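Local coordinates for protein SnoaL-like polyketide cyclase (Agrobacterium tumefaciens str. C58, PDB 3EHC) that is of unknown function but belongs to the SnoaL-like polyketide cyclase family and may, like its relatives, bind a small molecule in an NTF2-like cone, at residues L5-Y9 with V102-F106; L13-N17 with R59-E63; R94-F98 with A122-L127. The contacts are given in a common frame with arbitrary orientation. Residue numbers count along the deposited sequence, not the author numbering.

Contact 1. Residues L5-Y9 with V102-F106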
ATOM      1  N   LEU B   5       8.781   4.051 -16.934  1.00 39.60           N
ATOM      2  CA  LEU B   5       8.508   4.589 -15.605  1.00 38.76           C
ATOM      3  C   LEU B   5       9.348   3.890 -14.553  1.00 37.46           C
ATOM      4  O   LEU B   5       9.792   4.521 -13.611  1.00 37.09           O
ATOM      5  CB  LEU B   5       7.033   4.491 -15.256  1.00 38.02           C
ATOM      6  CG  LEU B   5       6.167   5.579 -15.876  1.00 40.12           C
ATOM      7  CD1 LEU B   5       4.806   5.538 -15.152  1.00 32.78           C
ATOM      8  CD2 LEU B   5       6.810   6.980 -15.796  1.00 33.66           C
ATOM      9  N   ASN B   6       9.562   2.590 -14.714  1.00 37.83           N
ATOM     10  CA  ASN B   6      10.398   1.833 -13.763  1.00 38.66           C
ATOM     11  C   ASN B   6      11.823   2.410 -13.643  1.00 38.68           C
ATOM     12  O   ASN B   6      12.345   2.577 -12.526  1.00 37.45           O
ATOM     13  CB  ASN B   6      10.475   0.335 -14.095  1.00 38.33           C
ATOM     14  CG  ASN B   6       9.358  -0.492 -13.450  1.00 47.19           C
ATOM     15  OD1 ASN B   6       8.385   0.021 -12.894  1.00 54.76           O
ATOM     16  ND2 ASN B   6       9.496  -1.800 -13.553  1.00 53.83           N
ATOM     17  N   ASP B   7      12.425   2.741 -14.790  1.00 36.98           N
ATOM     18  CA  ASP B   7      13.750   3.325 -14.819  1.00 36.80           C
ATOM     19  C   ASP B   7      13.780   4.698 -14.186  1.00 35.93           C
ATOM     20  O   ASP B   7      14.684   4.971 -13.405  1.00 34.33           O
ATOM     21  CB  ASP B   7      14.287   3.385 -16.243  1.00 36.44           C
ATOM     22  CG  ASP B   7      14.520   2.022 -16.823  1.00 35.80           C
ATOM     23  OD1 ASP B   7      15.036   1.150 -16.116  1.00 33.86           O
ATOM     24  OD2 ASP B   7      14.200   1.822 -17.999  1.00 42.60           O
ATOM     25  N   ILE B   8      12.805   5.550 -14.540  1.00 35.92           N
ATOM     26  CA  ILE B   8      12.670   6.909 -13.976  1.00 35.55           C
ATOM     27  C   ILE B   8      12.544   6.813 -12.426  1.00 36.84           C
ATOM     28  O   ILE B   8      13.242   7.515 -11.688  1.00 35.59           O
ATOM     29  CB  ILE B   8      11.474   7.672 -14.603  1.00 35.09           C
ATOM     30  CG1 ILE B   8      11.630   7.743 -16.134  1.00 33.87           C
ATOM     31  CG2 ILE B   8      11.375   9.052 -14.018  1.00 32.19           C
ATOM     32  CD1 ILE B   8      10.384   8.114 -16.896  1.00 33.32           C
ATOM     33  N   TYR B   9      11.694   5.891 -11.965  1.00 36.64           N
ATOM     34  CA  TYR B   9      11.456   5.694 -10.560  1.00 35.42           C
ATOM     35  C   TYR B   9      12.702   5.247  -9.792  1.00 35.60           C
ATOM     36  O   TYR B   9      12.980   5.782  -8.724  1.00 36.80           O
ATOM     37  CB  TYR B   9      10.331   4.679 -10.340  1.00 35.89           C
ATOM     38  CG  TYR B   9       9.926   4.582  -8.892  1.00 33.65           C
ATOM     39  CD1 TYR B   9       9.395   5.691  -8.233  1.00 32.16           C
ATOM     40  CD2 TYR B   9      10.068   3.389  -8.170  1.00 35.41           C
ATOM     41  CE1 TYR B   9       9.023   5.624  -6.901  1.00 34.50           C
ATOM     42  CE2 TYR B   9       9.696   3.314  -6.824  1.00 32.64           C
ATOM     43  CZ  TYR B   9       9.164   4.445  -6.201  1.00 34.45           C
ATOM     44  OH  TYR B   9       8.765   4.419  -4.886  1.00 33.66           O
ATOM     45  N   VAL B 102       2.807   2.420  -2.131  1.00 32.65           N
ATOM     46  CA  VAL B 102       2.600   3.746  -2.682  1.00 33.85           C
ATOM     47  C   VAL B 102       2.273   3.673  -4.180  1.00 33.77           C
ATOM     48  O   VAL B 102       2.857   2.901  -4.922  1.00 32.85           O
ATOM     49  CB  VAL B 102       3.827   4.675  -2.334  1.00 34.71           C
ATOM     50  CG1 VAL B 102       5.100   4.004  -2.726  1.00 34.85           C
ATOM     51  CG2 VAL B 102       3.675   6.138  -2.914  1.00 29.01           C
ATOM     52  N   PHE B 103       1.276   4.458  -4.569  1.00 34.08           N
ATOM     53  CA  PHE B 103       0.864   4.661  -5.968  1.00 34.28           C
ATOM     54  C   PHE B 103       1.307   6.045  -6.466  1.00 34.72           C
ATOM     55  O   PHE B 103       1.182   7.040  -5.746  1.00 33.48           O
ATOM     56  CB  PHE B 103      -0.673   4.544  -6.114  1.00 34.64           C
ATOM     57  CG  PHE B 103      -1.179   3.160  -5.958  1.00 32.76           C
ATOM     58  CD1 PHE B 103      -1.418   2.638  -4.688  1.00 35.20           C
ATOM     59  CD2 PHE B 103      -1.374   2.331  -7.062  1.00 35.34           C
ATOM     60  CE1 PHE B 103      -1.831   1.332  -4.534  1.00 31.52           C
ATOM     61  CE2 PHE B 103      -1.818   0.999  -6.879  1.00 29.20           C
ATOM     62  CZ  PHE B 103      -2.031   0.528  -5.639  1.00 31.79           C
ATOM     63  N   TYR B 104       1.828   6.083  -7.687  1.00 36.30           N
ATOM     64  CA  TYR B 104       2.230   7.324  -8.346  1.00 36.77           C
ATOM     65  C   TYR B 104       1.503   7.489  -9.672  1.00 36.72           C
ATOM     66  O   TYR B 104       1.410   6.546 -10.463  1.00 34.45           O
ATOM     67  CB  TYR B 104       3.729   7.357  -8.628  1.00 36.68           C
ATOM     68  CG  TYR B 104       4.624   7.143  -7.419  1.00 38.63           C
ATOM     69  CD1 TYR B 104       4.966   5.860  -7.013  1.00 32.42           C
ATOM     70  CD2 TYR B 104       5.131   8.225  -6.690  1.00 37.07           C
ATOM     71  CE1 TYR B 104       5.796   5.641  -5.933  1.00 37.18           C
ATOM     72  CE2 TYR B 104       5.962   8.019  -5.572  1.00 35.83           C
ATOM     73  CZ  TYR B 104       6.296   6.711  -5.208  1.00 42.02           C
ATOM     74  OH  TYR B 104       7.119   6.457  -4.125  1.00 39.08           O
ATOM     75  N   ASP B 105       0.969   8.689  -9.891  1.00 37.74           N
ATOM     76  CA  ASP B 105       0.428   9.071 -11.174  1.00 38.38           C
ATOM     77  C   ASP B 105       1.506   9.976 -11.771  1.00 37.64           C
ATOM     78  O   ASP B 105       1.894  10.965 -11.156  1.00 38.42           O
ATOM     79  CB  ASP B 105      -0.938   9.745 -10.978  1.00 39.13           C
ATOM     80  CG  ASP B 105      -1.718   9.966 -12.281  1.00 50.42           C
ATOM     81  OD1 ASP B 105      -1.490   9.293 -13.342  1.00 55.48           O
ATOM     82  OD2 ASP B 105      -2.594  10.871 -12.225  1.00 54.32           O
ATOM     83  N   PHE B 106       2.024   9.585 -12.938  1.00 37.05           N
ATOM     84  CA  PHE B 106       3.049  10.337 -13.663  1.00 37.02           C
ATOM     85  C   PHE B 106       2.401  11.202 -14.739  1.00 39.75           C
ATOM     86  O   PHE B 106       1.409  10.801 -15.351  1.00 40.18           O
ATOM     87  CB  PHE B 106       4.065   9.395 -14.317  1.00 36.57           C
ATOM     88  CG  PHE B 106       5.143   8.939 -13.397  1.00 34.23           C
ATOM     89  CD1 PHE B 106       4.917   7.876 -12.517  1.00 35.63           C
ATOM     90  CD2 PHE B 106       6.379   9.576 -13.390  1.00 32.11           C
ATOM     91  CE1 PHE B 106       5.901   7.451 -11.646  1.00 32.91           C
ATOM     92  CE2 PHE B 106       7.370   9.167 -12.535  1.00 37.47           C
ATOM     93  CZ  PHE B 106       7.126   8.085 -11.651  1.00 40.94           C
TER

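Contact 2. Residues L13-N17 with R59-E63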
ATOM      1  N   LEU B  13      14.631   7.175  -6.745  1.00 35.61           N
ATOM      2  CA  LEU B  13      15.008   6.576  -5.458  1.00 36.53           C
ATOM      3  C   LEU B  13      16.498   6.708  -5.215  1.00 35.91           C
ATOM      4  O   LEU B  13      16.920   6.935  -4.071  1.00 35.65           O
ATOM      5  CB  LEU B  13      14.587   5.095  -5.367  1.00 36.61           C
ATOM      6  CG  LEU B  13      13.097   4.759  -5.320  1.00 35.38           C
ATOM      7  CD1 LEU B  13      12.904   3.278  -5.055  1.00 27.27           C
ATOM      8  CD2 LEU B  13      12.348   5.628  -4.313  1.00 28.83           C
ATOM      9  N   ASP B  14      17.286   6.569  -6.285  1.00 36.33           N
ATOM     10  CA  ASP B  14      18.717   6.793  -6.190  1.00 37.39           C
ATOM     11  C   ASP B  14      19.079   8.195  -5.734  1.00 36.01           C
ATOM     12  O   ASP B  14      19.958   8.358  -4.901  1.00 36.98           O
ATOM     13  CB  ASP B  14      19.426   6.528  -7.510  1.00 38.26           C
ATOM     14  CG  ASP B  14      20.421   5.432  -7.381  1.00 45.86           C
ATOM     15  OD1 ASP B  14      19.926   4.287  -7.190  1.00 46.35           O
ATOM     16  OD2 ASP B  14      21.656   5.728  -7.421  1.00 48.28           O
ATOM     17  N   SER B  15      18.420   9.200  -6.304  1.00 35.90           N
ATOM     18  CA  SER B  15      18.674  10.584  -5.900  1.00 35.19           C
ATOM     19  C   SER B  15      18.281  10.790  -4.430  1.00 36.46           C
ATOM     20  O   SER B  15      18.966  11.492  -3.694  1.00 37.42           O
ATOM     21  CB  SER B  15      17.988  11.612  -6.829  1.00 34.56           C
ATOM     22  OG  SER B  15      16.620  11.825  -6.526  1.00 38.32           O
ATOM     23  N   LEU B  16      17.182  10.168  -4.010  1.00 37.74           N
ATOM     24  CA  LEU B  16      16.714  10.230  -2.621  1.00 37.37           C
ATOM     25  C   LEU B  16      17.746   9.629  -1.668  1.00 37.77           C
ATOM     26  O   LEU B  16      18.026  10.195  -0.607  1.00 37.32           O
ATOM     27  CB  LEU B  16      15.361   9.523  -2.469  1.00 37.14           C
ATOM     28  CG  LEU B  16      14.045  10.317  -2.409  1.00 40.57           C
ATOM     29  CD1 LEU B  16      13.959  11.483  -3.388  1.00 36.85           C
ATOM     30  CD2 LEU B  16      12.843   9.368  -2.595  1.00 34.90           C
ATOM     31  N   ASN B  17      18.326   8.495  -2.060  1.00 38.50           N
ATOM     32  CA  ASN B  17      19.355   7.839  -1.252  1.00 38.03           C
ATOM     33  C   ASN B  17      20.642   8.622  -1.119  1.00 38.32           C
ATOM     34  O   ASN B  17      21.352   8.460  -0.138  1.00 40.43           O
ATOM     35  CB  ASN B  17      19.636   6.434  -1.766  1.00 37.87           C
ATOM     36  CG  ASN B  17      18.524   5.490  -1.447  1.00 33.91           C
ATOM     37  OD1 ASN B  17      17.775   5.692  -0.497  1.00 36.90           O
ATOM     38  ND2 ASN B  17      18.397   4.459  -2.238  1.00 33.65           N
ATOM     39  N   ARG B  59      16.842   4.692   3.894  1.00 38.24           N
ATOM     40  CA  ARG B  59      17.276   4.230   2.589  1.00 38.63           C
ATOM     41  C   ARG B  59      16.065   3.609   1.861  1.00 38.76           C
ATOM     42  O   ARG B  59      15.301   2.837   2.440  1.00 39.57           O
ATOM     43  CB  ARG B  59      18.401   3.215   2.753  1.00 39.05           C
ATOM     44  CG  ARG B  59      18.841   2.570   1.475  1.00 44.66           C
ATOM     45  CD  ARG B  59      20.125   1.790   1.627  1.00 55.20           C
ATOM     46  NE  ARG B  59      21.015   2.112   0.512  1.00 60.70           N
ATOM     47  CZ  ARG B  59      20.865   1.670  -0.734  1.00 65.31           C
ATOM     48  NH1 ARG B  59      19.867   0.852  -1.055  1.00 71.02           N
ATOM     49  NH2 ARG B  59      21.726   2.052  -1.667  1.00 68.14           N
ATOM     50  N   PHE B  60      15.930   3.946   0.586  1.00 39.47           N
ATOM     51  CA  PHE B  60      14.803   3.555  -0.240  1.00 38.08           C
ATOM     52  C   PHE B  60      15.177   2.394  -1.157  1.00 38.98           C
ATOM     53  O   PHE B  60      16.154   2.447  -1.892  1.00 40.19           O
ATOM     54  CB  PHE B  60      14.345   4.753  -1.059  1.00 38.18           C
ATOM     55  CG  PHE B  60      13.733   5.843  -0.243  1.00 33.63           C
ATOM     56  CD1 PHE B  60      14.527   6.814   0.339  1.00 36.50           C
ATOM     57  CD2 PHE B  60      12.361   5.901  -0.066  1.00 35.74           C
ATOM     58  CE1 PHE B  60      13.959   7.852   1.097  1.00 39.01           C
ATOM     59  CE2 PHE B  60      11.774   6.936   0.695  1.00 39.26           C
ATOM     60  CZ  PHE B  60      12.575   7.916   1.267  1.00 37.10           C
ATOM     61  N   GLU B  61      14.376   1.351  -1.090  1.00 40.35           N
ATOM     62  CA  GLU B  61      14.594   0.140  -1.821  1.00 41.16           C
ATOM     63  C   GLU B  61      13.234  -0.471  -2.133  1.00 38.94           C
ATOM     64  O   GLU B  61      12.497  -0.781  -1.216  1.00 37.76           O
ATOM     65  CB  GLU B  61      15.377  -0.785  -0.900  1.00 45.06           C
ATOM     66  CG  GLU B  61      15.749  -2.140  -1.469  1.00 57.06           C
ATOM     67  CD  GLU B  61      17.218  -2.252  -1.771  1.00 65.33           C
ATOM     68  OE1 GLU B  61      18.035  -1.575  -1.093  1.00 71.91           O
ATOM     69  OE2 GLU B  61      17.546  -3.026  -2.689  1.00 68.30           O
ATOM     70  N   ALA B  62      12.919  -0.646  -3.418  1.00 38.61           N
ATOM     71  CA  ALA B  62      11.662  -1.243  -3.864  1.00 38.28           C
ATOM     72  C   ALA B  62      11.778  -2.770  -3.920  1.00 37.23           C
ATOM     73  O   ALA B  62      12.662  -3.286  -4.563  1.00 39.14           O
ATOM     74  CB  ALA B  62      11.291  -0.690  -5.236  1.00 36.26           C
ATOM     75  N   GLU B  63      10.888  -3.463  -3.211  0.50 36.22           N
ATOM     76  CA  GLU B  63      10.764  -4.920  -3.300  0.50 35.34           C
ATOM     77  C   GLU B  63       9.976  -5.299  -4.552  0.50 33.61           C
ATOM     78  O   GLU B  63      10.395  -6.164  -5.318  0.50 35.42           O
ATOM     79  CB  GLU B  63      10.070  -5.493  -2.048  0.50 35.86           C
ATOM     80  CG  GLU B  63       9.846  -7.025  -2.073  0.50 34.71           C
ATOM     81  CD  GLU B  63       9.055  -7.547  -0.894  0.50 35.40           C
ATOM     82  OE1 GLU B  63       9.274  -7.062   0.226  0.50 36.39           O
ATOM     83  OE2 GLU B  63       8.228  -8.468  -1.079  0.50 39.74           O
TER

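Contact 3. Residues R94-F98 with A122-L127. With SO4 (sulfate ion), chain G.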
ATOM      1  N   ARG B  94      15.423   2.989  18.226  1.00 34.49           N
ATOM      2  CA  ARG B  94      15.427   1.557  17.943  1.00 33.87           C
ATOM      3  C   ARG B  94      15.270   1.313  16.442  1.00 33.53           C
ATOM      4  O   ARG B  94      14.513   1.998  15.739  1.00 32.71           O
ATOM      5  CB  ARG B  94      14.347   0.833  18.724  1.00 33.96           C
ATOM      6  CG  ARG B  94      14.714   0.591  20.167  1.00 36.03           C
ATOM      7  CD  ARG B  94      13.502   0.133  20.918  1.00 39.83           C
ATOM      8  NE  ARG B  94      12.575   1.231  21.053  1.00 36.85           N
ATOM      9  CZ  ARG B  94      11.381   1.152  21.613  1.00 35.30           C
ATOM     10  NH1 ARG B  94      10.918   0.025  22.124  1.00 32.81           N
ATOM     11  NH2 ARG B  94      10.649   2.244  21.679  1.00 36.54           N
ATOM     12  N   ARG B  95      15.978   0.296  15.975  1.00 33.99           N
ATOM     13  CA  ARG B  95      15.881  -0.158  14.595  1.00 34.11           C
ATOM     14  C   ARG B  95      14.581  -0.923  14.334  1.00 34.47           C
ATOM     15  O   ARG B  95      14.231  -1.849  15.084  1.00 35.37           O
ATOM     16  CB  ARG B  95      17.061  -1.073  14.251  1.00 33.34           C
ATOM     17  CG  ARG B  95      16.976  -1.668  12.842  1.00 36.74           C
ATOM     18  CD  ARG B  95      18.278  -2.323  12.424  1.00 35.49           C
ATOM     19  NE  ARG B  95      19.184  -1.268  11.965  1.00 45.26           N
ATOM     20  CZ  ARG B  95      19.662  -1.129  10.725  1.00 49.02           C
ATOM     21  NH1 ARG B  95      19.359  -2.025   9.788  1.00 51.02           N
ATOM     22  NH2 ARG B  95      20.492  -0.112  10.417  1.00 45.10           N
ATOM     23  N   VAL B  96      13.870  -0.551  13.270  1.00 34.87           N
ATOM     24  CA  VAL B  96      12.569  -1.140  12.981  1.00 33.05           C
ATOM     25  C   VAL B  96      12.473  -1.383  11.490  1.00 34.09           C
ATOM     26  O   VAL B  96      13.123  -0.718  10.707  1.00 33.88           O
ATOM     27  CB  VAL B  96      11.380  -0.243  13.483  1.00 35.78           C
ATOM     28  CG1 VAL B  96      11.266  -0.235  15.067  1.00 29.99           C
ATOM     29  CG2 VAL B  96      11.487   1.170  12.918  1.00 30.26           C
ATOM     30  N   GLN B  97      11.699  -2.396  11.110  1.00 35.14           N
ATOM     31  CA  GLN B  97      11.456  -2.730   9.722  1.00 35.47           C
ATOM     32  C   GLN B  97       9.962  -2.553   9.420  1.00 35.38           C
ATOM     33  O   GLN B  97       9.102  -3.005  10.170  1.00 37.30           O
ATOM     34  CB  GLN B  97      11.868  -4.160   9.377  1.00 35.97           C
ATOM     35  CG  GLN B  97      13.343  -4.456   9.504  1.00 33.24           C
ATOM     36  CD  GLN B  97      13.707  -4.710  10.936  1.00 35.99           C
ATOM     37  OE1 GLN B  97      12.947  -5.344  11.643  1.00 39.99           O
ATOM     38  NE2 GLN B  97      14.850  -4.187  11.384  1.00 30.79           N
ATOM     39  N   PHE B  98       9.666  -1.871   8.339  1.00 34.58           N
ATOM     40  CA  PHE B  98       8.290  -1.692   7.920  1.00 35.23           C
ATOM     41  C   PHE B  98       8.249  -1.389   6.441  1.00 35.31           C
ATOM     42  O   PHE B  98       9.222  -0.921   5.865  1.00 33.32           O
ATOM     43  CB  PHE B  98       7.646  -0.530   8.681  1.00 36.36           C
ATOM     44  CG  PHE B  98       8.367   0.775   8.519  1.00 34.50           C
ATOM     45  CD1 PHE B  98       9.423   1.100   9.343  1.00 34.58           C
ATOM     46  CD2 PHE B  98       7.981   1.682   7.557  1.00 36.04           C
ATOM     47  CE1 PHE B  98      10.098   2.278   9.190  1.00 35.28           C
ATOM     48  CE2 PHE B  98       8.648   2.868   7.417  1.00 36.67           C
ATOM     49  CZ  PHE B  98       9.712   3.170   8.233  1.00 35.20           C
ATOM     50  N   ALA B 122       3.156  -2.895  11.880  1.00 34.52           N
ATOM     51  CA  ALA B 122       4.463  -3.582  11.933  1.00 33.91           C
ATOM     52  C   ALA B 122       5.360  -2.930  12.975  1.00 34.03           C
ATOM     53  O   ALA B 122       6.019  -3.612  13.757  1.00 34.35           O
ATOM     54  CB  ALA B 122       5.145  -3.578  10.520  1.00 29.39           C
ATOM     55  N   ILE B 123       5.345  -1.599  13.008  1.00 33.20           N
ATOM     56  CA  ILE B 123       6.142  -0.854  13.979  1.00 34.74           C
ATOM     57  C   ILE B 123       5.607  -1.060  15.412  1.00 33.99           C
ATOM     58  O   ILE B 123       6.378  -1.264  16.338  1.00 33.65           O
ATOM     59  CB  ILE B 123       6.230   0.674  13.658  1.00 35.29           C
ATOM     60  CG1 ILE B 123       6.710   0.918  12.225  1.00 34.10           C
ATOM     61  CG2 ILE B 123       7.215   1.425  14.694  1.00 28.56           C
ATOM     62  CD1 ILE B 123       6.697   2.460  11.823  1.00 34.79           C
ATOM     63  N   GLU B 124       4.290  -0.970  15.579  1.00 33.97           N
ATOM     64  CA  GLU B 124       3.637  -1.198  16.870  1.00 35.53           C
ATOM     65  C   GLU B 124       4.019  -2.534  17.482  1.00 35.77           C
ATOM     66  O   GLU B 124       4.346  -2.619  18.678  1.00 35.69           O
ATOM     67  CB  GLU B 124       2.112  -1.053  16.708  1.00 34.12           C
ATOM     68  CG  GLU B 124       1.654   0.386  16.545  1.00 31.60           C
ATOM     69  CD  GLU B 124       0.152   0.547  16.121  1.00 38.54           C
ATOM     70  OE1 GLU B 124      -0.524  -0.447  15.744  1.00 45.70           O
ATOM     71  OE2 GLU B 124      -0.363   1.677  16.177  1.00 42.41           O
ATOM     72  N   ARG B 125       3.957  -3.567  16.653  1.00 37.48           N
ATOM     73  CA  ARG B 125       4.362  -4.888  17.061  1.00 38.41           C
ATOM     74  C   ARG B 125       5.791  -5.000  17.509  1.00 36.97           C
ATOM     75  O   ARG B 125       6.063  -5.735  18.427  1.00 36.08           O
ATOM     76  CB  ARG B 125       4.140  -5.870  15.922  1.00 38.40           C
ATOM     77  CG  ARG B 125       2.720  -6.218  15.828  1.00 52.26           C
ATOM     78  CD  ARG B 125       2.479  -7.220  14.760  1.00 63.53           C
ATOM     79  NE  ARG B 125       1.050  -7.272  14.467  1.00 64.46           N
ATOM     80  CZ  ARG B 125       0.548  -7.636  13.295  1.00 68.01           C
ATOM     81  NH1 ARG B 125       1.371  -7.967  12.295  1.00 64.62           N
ATOM     82  NH2 ARG B 125      -0.778  -7.660  13.125  1.00 70.04           N
ATOM     83  N   GLN B 126       6.700  -4.302  16.835  1.00 37.50           N
ATOM     84  CA  GLN B 126       8.108  -4.323  17.198  1.00 37.65           C
ATOM     85  C   GLN B 126       8.419  -3.626  18.519  1.00 38.47           C
ATOM     86  O   GLN B 126       9.356  -4.003  19.194  1.00 39.59           O
ATOM     87  CB  GLN B 126       8.942  -3.728  16.074  1.00 38.17           C
ATOM     88  CG  GLN B 126       9.054  -4.669  14.928  1.00 35.60           C
ATOM     89  CD  GLN B 126       9.554  -4.023  13.648  1.00 40.51           C
ATOM     90  OE1 GLN B 126      10.765  -3.807  13.461  1.00 40.77           O
ATOM     91  NE2 GLN B 126       8.631  -3.770  12.733  1.00 42.27           N
ATOM     92  N   LEU B 127       7.624  -2.615  18.875  1.00 38.65           N
ATOM     93  CA  LEU B 127       7.780  -1.904  20.129  1.00 37.59           C
ATOM     94  C   LEU B 127       6.990  -2.553  21.268  1.00 38.05           C
ATOM     95  O   LEU B 127       7.228  -2.255  22.444  1.00 37.72           O
ATOM     96  CB  LEU B 127       7.305  -0.435  19.990  1.00 37.31           C
ATOM     97  CG  LEU B 127       7.868   0.434  18.877  1.00 35.04           C
ATOM     98  CD1 LEU B 127       7.428   1.874  19.090  1.00 32.93           C
ATOM     99  CD2 LEU B 127       9.386   0.302  18.760  1.00 32.03           C
TER
HETATM  100  S   SO4 G 130      -0.829  -9.335   9.167  1.00 93.71           S
HETATM  101  O1  SO4 G 130      -0.329 -10.673   9.538  1.00 91.51           O
HETATM  102  O2  SO4 G 130       0.292  -8.461   8.799  1.00 91.91           O
HETATM  103  O3  SO4 G 130      -1.557  -8.714  10.274  1.00 93.24           O
HETATM  104  O4  SO4 G 130      -1.760  -9.462   8.044  1.00 90.03           O

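Contact 1. Residues L5-Y9 with V102-F106
The first turn of helix 5-17 packs on strand 96-107 of the curved sheet, the helix-on-sheet packing of the alpha+beta cone of NTF2-like proteins such as SnoaL. The two segments cross at 109°, with axes 11.5 Å apart at closest approach, a gap filled by large side chains. Leu-5 CA and Phe-106 CA lie 8.2 Å apart. Leu-5 sets its CD2 methyl over one face of the Phe-106 ring, 3.7 Å from the ring centroid and 19° off the normal, a CH-pi contact. Asn-6 turns its CA-to-CB bond away from the strand and hydrogen-bonds Ser-67 instead. One residue past Asp-7, Ile-8 comes back with CG2 4.3 Å from CE2 of Phe-106, so the same ring receives two aliphatic side chains spaced i, i+3 along one helix face. Tyr-9 closes the turn with a backbone bond from its N to Leu-5 O (2.9 Å) and reaches across to Tyr-104. Their rings meet obliquely, planes at 54° and centroids 4.9 Å apart, while Tyr-9 also packs on Leu-65 of strand 62-67 and on Leu-72, Ala-74 and Leu-76 of strand 71-80. Val-102, Tyr-104 and Phe-106, alternate residues of the strand, all point toward the helix; Phe-103 faces the second subunit. At the tips of the two side chains, Tyr-9 OH and Tyr-104 OH share a 2.7 Å hydrogen bond.

Contact 2. Residues L13-N17 with R59-E63
This is a mixed polar and apolar contact between the C-terminal turn of helix 5-17 and the chain leading into strand 62-67, outermost in this chain's NTF2-like sheet. Asn-17 supplies the polar part. Its amide pairs with the backbone of Phe-60 in both directions: Phe-60 N donates to Asn-17 OD1 (2.8 Å), and Asn-17 ND2 donates to Phe-60 O (3.0 Å). Both bonds are nearly straight, at 171° and 176°, so the side chain binds this extended residue much as a neighbouring strand would. The Phe-60 ring, with Asn-17 OD1 at its edge, packs beside Leu-13 and Leu-16. CD2 of Leu-16 sits 4.0 Å from the ring centroid and only 5° off its normal, a CH-pi contact, while Leu-13 CD2 meets Phe-60 CB at 3.9 Å. Further along, Leu-13 CD1 touches Ala-62 CB at 4.3 Å. On the exposed side, Arg-59 NH1 forms a salt bridge with Glu-61 OE1 (3.0 Å), and Asn-17 ND2 lies over one face of the guanidinium. The apolar group continues into helix 40-54, where Leu-16 meets Leu-48 and Phe-60 meets Phe-52, and onto strand 71-80, where Leu-76 touches Leu-13 and Ala-62 and the Phe-78 ring packs edge-to-face with Phe-60.

Contact 3. Residues R94-F98 with A122-L127
Gln-126 of the C-terminal helix binds the start of strand 96-107 through its amide. Gln-97 N donates to Gln-126 OE1 (2.9 Å), and Gln-126 NE2 donates to Gln-97 O (2.7 Å). The same NE2 also gives a bond to Ala-122 O (2.8 Å), one turn back in the helix, so both its hydrogens are used. Gln-97 OE1 stands 3.2 Å from Gln-126 OE1, two acceptors without a bond between them; Gln-97 NE2 instead donates to Asp-79, which also pairs with Arg-95. Arg-94 NE binds Val-91 O, and a face of its guanidinium lies against Leu-127, with CZ of Arg-94 3.6 Å from CD2 of Leu-127. Outward, Arg-125 NH2 donates to sulfate O3 (3.1 Å), probably a crystallisation ion, which Asn-35 of the second subunit also binds. Next to the amide pair, Ile-123 CD1 rests over the Phe-98 ring, 4.2 Å from its centroid. Helix 120-127 packs on the start of strand 96-107 and also on strand 89-90, whose Leu-89 touches Ile-123 and Leu-127.

From the N terminus, helix 5-17 serves two contacts in turn: its first residues meet strand 96-107 in contact 1, its last meet 59-63 in contact 2. Contact 2 closes first, around a loop that includes helix 40-54, and is nested inside the longer loop closed by contact 1. Contact 3 opens at 94-98, before contact 1 has closed at 102-106, and closes at the C-terminal helix, so the two loops cross on strand 96-107. Contacts 1 and 3 lie on opposite sides of the chain's centre, about 27 Å apart between centres. Together the three tie both terminal helices to one sheet; contacts 2 and 3 follow in series.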